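Local coordinates for protein Cow rumen GH26 endo-mannanase (Metagenome, PDB 6UEH) that probably hydrolyses internal beta-1,4-mannosidic linkages of mannans such as galactomannan, as an endo-acting glycoside hydrolase of family 26, at residues P310-A314 with W326-G330; R76-S81 with S115-G121; L161-Y165 with N420-I424. One frame throughout, in Å; residues are numbered along the deposited sequence.

From the N terminus the chain first builds the CBM6-like beta-sandwich, where contact 2 pairs strand 76-82 with strand 110-117 and its following turn, closing a loop of 33 residues. It is complete before the catalytic barrel begins, and its nearest atoms stay about 20 Å from contact 3. In the barrel, contact 3 opens at the end of helix 152-164 and closes 254 residues later, tying the helix that precedes the first barrel strand to the start region of the seventh. Contact 1 falls within that span: the long loop between strand 306-309 and helix 334-351 folds back on itself, with 11 residues between its two segments. No two contacts cross or touch.

Contact 1. Residues P310-A314 with W326-G330; sequences PLHEA and WFWWG. With ACT (acetate ion), chain D.
Trp329 lies flat against Leu311, whose CA sits over the indole five-membered ring, 3.7 Å from its centroid, while Leu311 CD2 presses on CG of the same ring at 3.6 Å. This is the tight side of the contact, walled by Trp341 of helix 334-351. The Trp329 NE1 hydrogen points in the indole plane to His312 O (2.9 Å), which fixes the ring's rotation. Phe327 brings CE2 over a face of the imidazole, 3.4 Å from His312 NE2, with the two planes inclined by 41°. Trp329 CZ2 lies 3.6 Å from His312 ND1, also obliquely, completing an aromatic cluster of the three residues. The partly exposed Trp326 side is looser. Its NE1 bonds Glu313 OE1 (2.9 Å) on the anti side of the carboxylate with a bent N-H...O angle of 136°, and water 1 joins Glu313 O to Phe327 N. An acetate, probably from the crystallisation liquor, is held separately by hydrogen bonds from His312 NE2 (2.9 Å to OXT) and His240. Glu313 follows the fourth barrel strand, where clan GH-A glycosidases carry an acid/base glutamate, and the Trp326 bond orients it beside Asp386 and Glu428, consistent with the carboxylate-rich active site of these enzymes.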
loop_
_atom_site.group_PDB
_atom_site.type_symbol
_atom_site.label_atom_id
_atom_site.label_comp_id
_atom_site.label_asym_id
_atom_site.label_seq_id
_atom_site.Cartn_x
_atom_site.Cartn_y
_atom_site.Cartn_z
ATOM N N PRO A 310 -0.285 -12.840 6.011
ATOM C CA PRO A 310 -0.804 -12.996 7.369
ATOM C C PRO A 310 -0.693 -11.690 8.137
ATOM O O PRO A 310 -0.023 -10.778 7.651
ATOM C CB PRO A 310 0.116 -14.060 7.963
ATOM C CG PRO A 310 1.438 -13.764 7.319
ATOM C CD PRO A 310 1.121 -13.276 5.915
ATOM N N LEU A 311 -1.334 -11.605 9.301
ATOM C CA LEU A 311 -1.137 -10.483 10.216
ATOM C C LEU A 311 -1.284 -9.145 9.501
ATOM O O LEU A 311 -0.460 -8.244 9.672
ATOM C CB LEU A 311 0.243 -10.585 10.873
ATOM C CG LEU A 311 0.509 -11.879 11.647
ATOM C CD1 LEU A 311 1.988 -12.032 11.970
ATOM C CD2 LEU A 311 -0.316 -11.901 12.923
ATOM N N HIS A 312 -2.334 -9.031 8.697
ATOM C CA HIS A 312 -2.488 -7.908 7.781
ATOM C C HIS A 312 -3.154 -6.695 8.431
ATOM O O HIS A 312 -3.717 -6.796 9.523
ATOM C CB HIS A 312 -3.285 -8.351 6.548
ATOM C CG HIS A 312 -4.723 -8.662 6.832
ATOM N ND1 HIS A 312 -5.112 -9.637 7.726
ATOM C CD2 HIS A 312 -5.864 -8.136 6.329
ATOM C CE1 HIS A 312 -6.431 -9.690 7.769
ATOM N NE2 HIS A 312 -6.912 -8.791 6.929
ATOM N N GLU A 313 -3.068 -5.555 7.747
ATOM C CA GLU A 313 -3.650 -4.293 8.206
ATOM C C GLU A 313 -3.278 -3.982 9.653
ATOM O O GLU A 313 -4.106 -3.505 10.428
ATOM C CB GLU A 313 -5.173 -4.322 8.046
ATOM C CG GLU A 313 -5.639 -4.485 6.608
ATOM C CD GLU A 313 -7.154 -4.413 6.467
ATOM O OE1 GLU A 313 -7.848 -4.321 7.500
ATOM O OE2 GLU A 313 -7.656 -4.451 5.324
ATOM N N ALA A 314 -2.022 -4.249 9.998
ATOM C CA ALA A 314 -1.565 -4.234 11.387
ATOM C C ALA A 314 -1.788 -2.905 12.105
ATOM O O ALA A 314 -2.387 -2.873 13.181
ATOM C CB ALA A 314 -0.099 -4.607 11.445
ATOM N N TRP A 326 -7.167 -2.398 14.580
ATOM C CA TRP A 326 -8.484 -3.018 14.657
ATOM C C TRP A 326 -8.400 -4.543 14.658
ATOM O O TRP A 326 -9.395 -5.221 14.899
ATOM C CB TRP A 326 -9.390 -2.536 13.518
ATOM C CG TRP A 326 -8.790 -2.592 12.148
ATOM C CD1 TRP A 326 -8.399 -3.707 11.465
ATOM C CD2 TRP A 326 -8.547 -1.481 11.275
ATOM N NE1 TRP A 326 -7.912 -3.357 10.227
ATOM C CE2 TRP A 326 -7.995 -1.995 10.087
ATOM C CE3 TRP A 326 -8.738 -0.099 11.389
ATOM C CZ2 TRP A 326 -7.629 -1.177 9.018
ATOM C CZ3 TRP A 326 -8.376 0.712 10.327
ATOM C CH2 TRP A 326 -7.828 0.170 9.157
ATOM N N PHE A 327 -7.212 -5.076 14.391
ATOM C CA PHE A 327 -6.963 -6.509 14.534
ATOM C C PHE A 327 -6.171 -6.761 15.814
ATOM O O PHE A 327 -5.385 -5.908 16.230
ATOM C CB PHE A 327 -6.210 -7.054 13.321
ATOM C CG PHE A 327 -7.048 -7.152 12.079
ATOM C CD1 PHE A 327 -8.342 -7.645 12.135
ATOM C CD2 PHE A 327 -6.547 -6.739 10.856
ATOM C CE1 PHE A 327 -9.115 -7.735 10.993
ATOM C CE2 PHE A 327 -7.317 -6.825 9.708
ATOM C CZ PHE A 327 -8.601 -7.322 9.777
ATOM N N TRP A 328 -6.363 -7.925 16.433
ATOM C CA TRP A 328 -5.762 -8.176 17.742
ATOM C C TRP A 328 -4.234 -8.184 17.699
ATOM O O TRP A 328 -3.584 -7.825 18.680
ATOM C CB TRP A 328 -6.278 -9.493 18.347
ATOM C CG TRP A 328 -5.896 -10.758 17.614
ATOM C CD1 TRP A 328 -6.671 -11.458 16.734
ATOM C CD2 TRP A 328 -4.662 -11.486 17.726
ATOM N NE1 TRP A 328 -5.994 -12.565 16.281
ATOM C CE2 TRP A 328 -4.759 -12.605 16.873
ATOM C CE3 TRP A 328 -3.484 -11.297 18.459
ATOM C CZ2 TRP A 328 -3.723 -13.531 16.731
ATOM C CZ3 TRP A 328 -2.455 -12.217 18.316
ATOM C CH2 TRP A 328 -2.583 -13.320 17.459
ATOM N N TRP A 329 -3.656 -8.564 16.565
ATOM C CA TRP A 329 -2.202 -8.661 16.481
ATOM C C TRP A 329 -1.501 -7.299 16.444
ATOM O O TRP A 329 -0.277 -7.231 16.531
ATOM C CB TRP A 329 -1.783 -9.499 15.266
ATOM C CG TRP A 329 -2.479 -9.169 13.976
ATOM C CD1 TRP A 329 -2.202 -8.130 13.136
ATOM C CD2 TRP A 329 -3.547 -9.904 13.367
ATOM N NE1 TRP A 329 -3.041 -8.166 12.046
ATOM C CE2 TRP A 329 -3.875 -9.247 12.164
ATOM C CE3 TRP A 329 -4.263 -11.053 13.725
ATOM C CZ2 TRP A 329 -4.887 -9.699 11.317
ATOM C CZ3 TRP A 329 -5.267 -11.499 12.883
ATOM C CH2 TRP A 329 -5.571 -10.821 11.694
ATOM N N GLY A 330 -2.269 -6.219 16.336
ATOM C CA GLY A 330 -1.693 -4.883 16.338
ATOM C C GLY A 330 -1.989 -4.127 17.620
ATOM O O GLY A 330 -1.554 -2.989 17.806
HETATM C C ACT D . -10.414 -7.558 5.743
HETATM O O ACT D . -10.813 -7.908 6.876
HETATM O OXT ACT D . -9.257 -7.921 5.434
HETATM C CH3 ACT D . -11.275 -6.757 4.813
HETATM O O HOH W 1 -5.147 -3.582 12.975
#

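Contact 2. Residues R76-S81 with S115-G121; sequences RLQTIS and SFKPIYG
A chi1 of -174° and a chain extended as far as NE carry the Arg76 guanidinium alongside the backbone of Tyr120 and Gly121, whereas Gln78, bent at chi2 (-61°), curls back so that its amide reaches Gly121. The two side chains grip Gly121 O from opposite faces of its carbonyl plane: Arg76 NE at 2.9 Å, and Gln78 NE2 also at 2.9 Å along a nearly straight N-H...O line. Arg76 NH2 adds a bond to Tyr120 O (3.1 Å), and NH1 is paired with Asp72. Across the strand, Leu77 lays CD2 over one face of the Tyr120 ring, 4.1 Å from its centroid, while its carbonyl receives Tyr120 N at 2.7 Å. The peptide before Tyr120 is cis, and Pro118 centres an inverse gamma turn, so the chain leaves regular pairing here. Thr79 OG1 donates to Ile119 O on a lone pair (2.7 Å), and water 2 donates to Gln78 OE1. Further along, antiparallel pairing is regular: Ser81 and Ser115 form a hydrogen-bonded pair, and Ile80 and Phe116 a non-hydrogen-bonded one, their side chains lying side by side, with Ile80 CB 3.8 Å from Phe116 CE1. Phe116 also meets Phe102 and Phe125 of the other sheet, in the core of the CBM6-type sandwich. On the face opposite Phe116, Lys117 NZ forms a salt bridge with Asp86, and Ser81 OG a hydrogen bond. The arginine meets both carbonyls from above their planes and would probably polarise them, while water 2 links Thr79 N to Lys117 O where direct pairing stops and Arg76 and Gln78 hold the turn.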
loop_
_atom_site.group_PDB
_atom_site.type_symbol
_atom_site.label_atom_id
_atom_site.label_comp_id
_atom_site.label_asym_id
_atom_site.label_seq_id
_atom_site.Cartn_x
_atom_site.Cartn_y
_atom_site.Cartn_z
ATOM N N ARG A 76 9.053 22.059 9.852
ATOM C CA ARG A 76 7.753 22.706 9.710
ATOM C C ARG A 76 7.031 22.240 8.452
ATOM O O ARG A 76 7.605 22.223 7.366
ATOM C CB ARG A 76 7.916 24.228 9.690
ATOM C CG ARG A 76 6.604 25.004 9.690
ATOM C CD ARG A 76 6.843 26.499 9.902
ATOM N NE ARG A 76 5.591 27.249 9.977
ATOM C CZ ARG A 76 4.917 27.469 11.102
ATOM N NH1 ARG A 76 5.373 26.997 12.254
ATOM N NH2 ARG A 76 3.784 28.160 11.076
ATOM N N LEU A 77 5.765 21.863 8.612
ATOM C CA LEU A 77 4.949 21.409 7.493
ATOM C C LEU A 77 4.818 22.486 6.416
ATOM O O LEU A 77 4.586 23.655 6.718
ATOM C CB LEU A 77 3.558 20.992 7.981
ATOM C CG LEU A 77 2.630 20.393 6.921
ATOM C CD1 LEU A 77 3.125 19.018 6.498
ATOM C CD2 LEU A 77 1.192 20.327 7.419
ATOM N N GLN A 78 4.986 22.085 5.161
ATOM C CA GLN A 78 4.778 22.986 4.037
ATOM C C GLN A 78 3.845 22.325 3.034
ATOM O O GLN A 78 3.667 21.105 3.052
ATOM C CB GLN A 78 6.107 23.355 3.373
ATOM C CG GLN A 78 7.096 24.039 4.300
ATOM C CD GLN A 78 6.577 25.352 4.843
ATOM O OE1 GLN A 78 5.921 26.116 4.136
ATOM N NE2 GLN A 78 6.866 25.620 6.113
ATOM N N THR A 79 3.254 23.127 2.156
ATOM C CA THR A 79 2.289 22.607 1.199
ATOM C C THR A 79 2.542 23.112 -0.213
ATOM O O THR A 79 2.489 24.315 -0.473
ATOM C CB THR A 79 0.850 22.971 1.608
ATOM O OG1 THR A 79 0.528 22.327 2.846
ATOM C CG2 THR A 79 -0.140 22.527 0.537
ATOM N N ILE A 80 2.827 22.187 -1.123
ATOM C CA ILE A 80 2.876 22.523 -2.537
ATOM C C ILE A 80 1.548 22.107 -3.155
ATOM O O ILE A 80 0.949 21.107 -2.757
ATOM C CB ILE A 80 4.069 21.854 -3.267
ATOM C CG1 ILE A 80 4.195 22.396 -4.697
ATOM C CG2 ILE A 80 3.952 20.330 -3.242
ATOM C CD1 ILE A 80 5.462 21.969 -5.409
ATOM N N SER A 81 1.071 22.899 -4.106
ATOM C CA SER A 81 -0.254 22.690 -4.657
ATOM C C SER A 81 -0.255 22.838 -6.169
ATOM O O SER A 81 0.321 23.781 -6.711
ATOM C CB SER A 81 -1.244 23.672 -4.026
ATOM O OG SER A 81 -2.545 23.509 -4.556
ATOM N N SER A 115 1.412 26.355 -6.600
ATOM C CA SER A 115 1.443 27.241 -5.442
ATOM C C SER A 115 2.169 26.635 -4.251
ATOM O O SER A 115 2.169 25.420 -4.055
ATOM C CB SER A 115 0.020 27.614 -5.013
ATOM O OG SER A 115 -0.688 28.249 -6.061
ATOM N N PHE A 116 2.787 27.497 -3.455
ATOM C CA PHE A 116 3.163 27.129 -2.104
ATOM C C PHE A 116 2.207 27.842 -1.165
ATOM O O PHE A 116 2.172 29.070 -1.117
ATOM C CB PHE A 116 4.618 27.485 -1.808
ATOM C CG PHE A 116 5.601 26.619 -2.535
ATOM C CD1 PHE A 116 5.880 25.342 -2.082
ATOM C CD2 PHE A 116 6.232 27.073 -3.682
ATOM C CE1 PHE A 116 6.778 24.535 -2.753
ATOM C CE2 PHE A 116 7.128 26.272 -4.356
ATOM C CZ PHE A 116 7.404 25.003 -3.891
ATOM N N LYS A 117 1.409 27.063 -0.444
ATOM C CA LYS A 117 0.373 27.612 0.419
ATOM C C LYS A 117 0.888 27.790 1.843
ATOM O O LYS A 117 1.804 27.083 2.268
ATOM C CB LYS A 117 -0.866 26.711 0.401
ATOM C CG LYS A 117 -1.526 26.602 -0.970
ATOM C CD LYS A 117 -2.799 25.768 -0.918
ATOM C CE LYS A 117 -3.540 25.801 -2.249
ATOM N NZ LYS A 117 -4.813 25.020 -2.204
ATOM N N PRO A 118 0.310 28.750 2.580
ATOM C CA PRO A 118 0.693 28.989 3.978
ATOM C C PRO A 118 0.187 27.899 4.916
ATOM O O PRO A 118 -0.498 28.191 5.898
ATOM C CB PRO A 118 0.029 30.332 4.295
ATOM C CG PRO A 118 -1.136 30.397 3.369
ATOM C CD PRO A 118 -0.662 29.750 2.101
ATOM N N ILE A 119 0.511 26.650 4.600
ATOM C CA ILE A 119 0.176 25.518 5.453
ATOM C C ILE A 119 1.427 24.666 5.648
ATOM O O ILE A 119 1.629 23.693 4.921
ATOM C CB ILE A 119 -0.953 24.651 4.842
ATOM C CG1 ILE A 119 -2.107 25.528 4.352
ATOM C CG2 ILE A 119 -1.447 23.615 5.846
ATOM C CD1 ILE A 119 -3.190 24.759 3.617
ATOM N N TYR A 120 2.271 25.030 6.616
ATOM C CA TYR A 120 2.000 26.127 7.544
ATOM C C TYR A 120 2.822 27.389 7.265
ATOM O O TYR A 120 2.889 28.289 8.102
ATOM C CB TYR A 120 2.256 25.668 8.983
ATOM C CG TYR A 120 1.348 24.550 9.441
ATOM C CD1 TYR A 120 0.008 24.527 9.082
ATOM C CD2 TYR A 120 1.831 23.516 10.232
ATOM C CE1 TYR A 120 -0.827 23.509 9.498
ATOM C CE2 TYR A 120 1.007 22.493 10.655
ATOM C CZ TYR A 120 -0.322 22.495 10.283
ATOM O OH TYR A 120 -1.148 21.476 10.701
ATOM N N GLY A 121 3.449 27.455 6.097
ATOM C CA GLY A 121 4.188 28.642 5.703
ATOM C C GLY A 121 5.389 28.969 6.574
ATOM O O GLY A 121 5.952 28.091 7.228
HETATM O O HOH W 2 4.286 25.854 2.192
#

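Contact 3. Residues L161-Y165 with N420-I424; sequences LGSVY and NKKMI
Met423 lays its CG over the centre of the Tyr165 ring, 3.7 Å from the centroid, and the two side chains run past each other in opposite directions. The contact belongs to the TIM barrel of the family 26 domain: Tyr165 follows helix 152-164, which leads into the first strand, while Met423 lies at the start region of strand 423-429, the seventh. Beyond CG the thioether runs back toward the CB end of the ring, with SD 4.5 Å from the centroid in an oblique Met-aromatic contact. The bend at chi3 (-66°) then turns CE to Leu161 CB (3.8 Å), and SD rests against the backbone of Gly162, 3.7 Å from its N. Leu161 itself reaches on to Ile170 of strand 169-174 and Met382 of strand 382-387, so this last part of helix 152-164 packs against barrel strands. Tyr165 CG stands anti to the backbone N (chi1 -170°), carrying the ring across Met423 so that its hydroxyl meets the main chain of the strand. There Tyr165 OH accepts a hydrogen bond from Ile424 N at 3.1 Å. Phe138 meets the ring edge-to-face. The hydroxyl's proton goes to water 3, 2.6 Å from Tyr165 OH, and this water in turn donates to Asn420 OD1 (2.6 Å) and Lys422 O (3.0 Å).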
loop_
_atom_site.group_PDB
_atom_site.type_symbol
_atom_site.label_atom_id
_atom_site.label_comp_id
_atom_site.label_asym_id
_atom_site.label_seq_id
_atom_site.Cartn_x
_atom_site.Cartn_y
_atom_site.Cartn_z
ATOM N N LEU A 161 6.599 -11.807 -11.252
ATOM C CA LEU A 161 6.018 -10.573 -10.736
ATOM C C LEU A 161 6.971 -9.402 -10.947
ATOM O O LEU A 161 6.557 -8.320 -11.359
ATOM C CB LEU A 161 5.678 -10.713 -9.250
ATOM C CG LEU A 161 4.673 -11.810 -8.893
ATOM C CD1 LEU A 161 4.497 -11.930 -7.382
ATOM C CD2 LEU A 161 3.338 -11.555 -9.576
ATOM N N GLY A 162 8.249 -9.630 -10.667
ATOM C CA GLY A 162 9.261 -8.611 -10.868
ATOM C C GLY A 162 9.401 -8.226 -12.329
ATOM O O GLY A 162 9.802 -7.107 -12.648
ATOM N N SER A 163 9.061 -9.153 -13.221
ATOM C CA SER A 163 9.242 -8.933 -14.652
ATOM C C SER A 163 8.172 -8.012 -15.228
ATOM O O SER A 163 8.357 -7.433 -16.294
ATOM C CB SER A 163 9.244 -10.267 -15.409
ATOM O OG SER A 163 7.933 -10.788 -15.544
ATOM N N VAL A 164 7.052 -7.874 -14.524
ATOM C CA VAL A 164 5.977 -7.012 -15.004
ATOM C C VAL A 164 5.819 -5.769 -14.131
ATOM O O VAL A 164 5.059 -4.862 -14.467
ATOM C CB VAL A 164 4.635 -7.768 -15.065
ATOM C CG1 VAL A 164 4.746 -8.958 -16.008
ATOM C CG2 VAL A 164 4.207 -8.219 -13.676
ATOM N N TYR A 165 6.553 -5.729 -13.022
ATOM C CA TYR A 165 6.488 -4.611 -12.084
ATOM C C TYR A 165 6.918 -3.310 -12.749
ATOM O O TYR A 165 8.038 -3.202 -13.253
ATOM C CB TYR A 165 7.363 -4.893 -10.862
ATOM C CG TYR A 165 7.189 -3.920 -9.713
ATOM C CD1 TYR A 165 5.934 -3.668 -9.172
ATOM C CD2 TYR A 165 8.286 -3.282 -9.145
ATOM C CE1 TYR A 165 5.772 -2.787 -8.111
ATOM C CE2 TYR A 165 8.134 -2.400 -8.081
ATOM C CZ TYR A 165 6.875 -2.158 -7.568
ATOM O OH TYR A 165 6.714 -1.289 -6.510
ATOM N N ASN A 420 12.558 1.154 -2.373
ATOM C CA ASN A 420 12.344 0.414 -3.617
ATOM C C ASN A 420 13.011 -0.966 -3.621
ATOM O O ASN A 420 13.484 -1.434 -4.657
ATOM C CB ASN A 420 12.842 1.235 -4.812
ATOM C CG ASN A 420 12.260 0.758 -6.132
ATOM O OD1 ASN A 420 11.152 0.223 -6.176
ATOM N ND2 ASN A 420 13.007 0.948 -7.213
ATOM N N LYS A 421 13.055 -1.616 -2.460
ATOM C CA LYS A 421 13.642 -2.950 -2.374
ATOM C C LYS A 421 12.567 -4.034 -2.361
ATOM O O LYS A 421 12.867 -5.221 -2.502
ATOM C CB LYS A 421 14.530 -3.070 -1.135
ATOM C CG LYS A 421 15.707 -2.110 -1.147
ATOM C CD LYS A 421 16.789 -2.537 -0.176
ATOM C CE LYS A 421 17.939 -1.543 -0.183
ATOM N NZ LYS A 421 18.402 -1.242 -1.567
ATOM N N LYS A 422 11.316 -3.619 -2.188
ATOM C CA LYS A 422 10.184 -4.537 -2.234
ATOM C C LYS A 422 9.130 -4.019 -3.208
ATOM O O LYS A 422 8.923 -2.810 -3.326
ATOM C CB LYS A 422 9.567 -4.720 -0.842
ATOM C CG LYS A 422 10.563 -5.052 0.263
ATOM C CD LYS A 422 11.210 -6.413 0.066
ATOM C CE LYS A 422 12.257 -6.675 1.141
ATOM N NZ LYS A 422 12.892 -8.016 1.008
ATOM N N MET A 423 8.472 -4.934 -3.910
ATOM C CA MET A 423 7.359 -4.567 -4.774
ATOM C C MET A 423 6.158 -4.157 -3.933
ATOM O O MET A 423 5.974 -4.645 -2.817
ATOM C CB MET A 423 6.989 -5.721 -5.706
ATOM C CG MET A 423 8.035 -6.020 -6.761
ATOM S SD MET A 423 7.562 -7.397 -7.818
ATOM C CE MET A 423 7.574 -8.749 -6.643
ATOM N N ILE A 424 5.346 -3.254 -4.472
ATOM C CA ILE A 424 4.194 -2.728 -3.749
ATOM C C ILE A 424 2.906 -2.971 -4.518
ATOM O O ILE A 424 2.856 -2.776 -5.733
ATOM C CB ILE A 424 4.349 -1.231 -3.489
ATOM C CG1 ILE A 424 5.699 -0.970 -2.831
ATOM C CG2 ILE A 424 3.212 -0.706 -2.617
ATOM C CD1 ILE A 424 5.876 0.423 -2.451
HETATM O O HOH W 3 8.817 -0.470 -5.142
#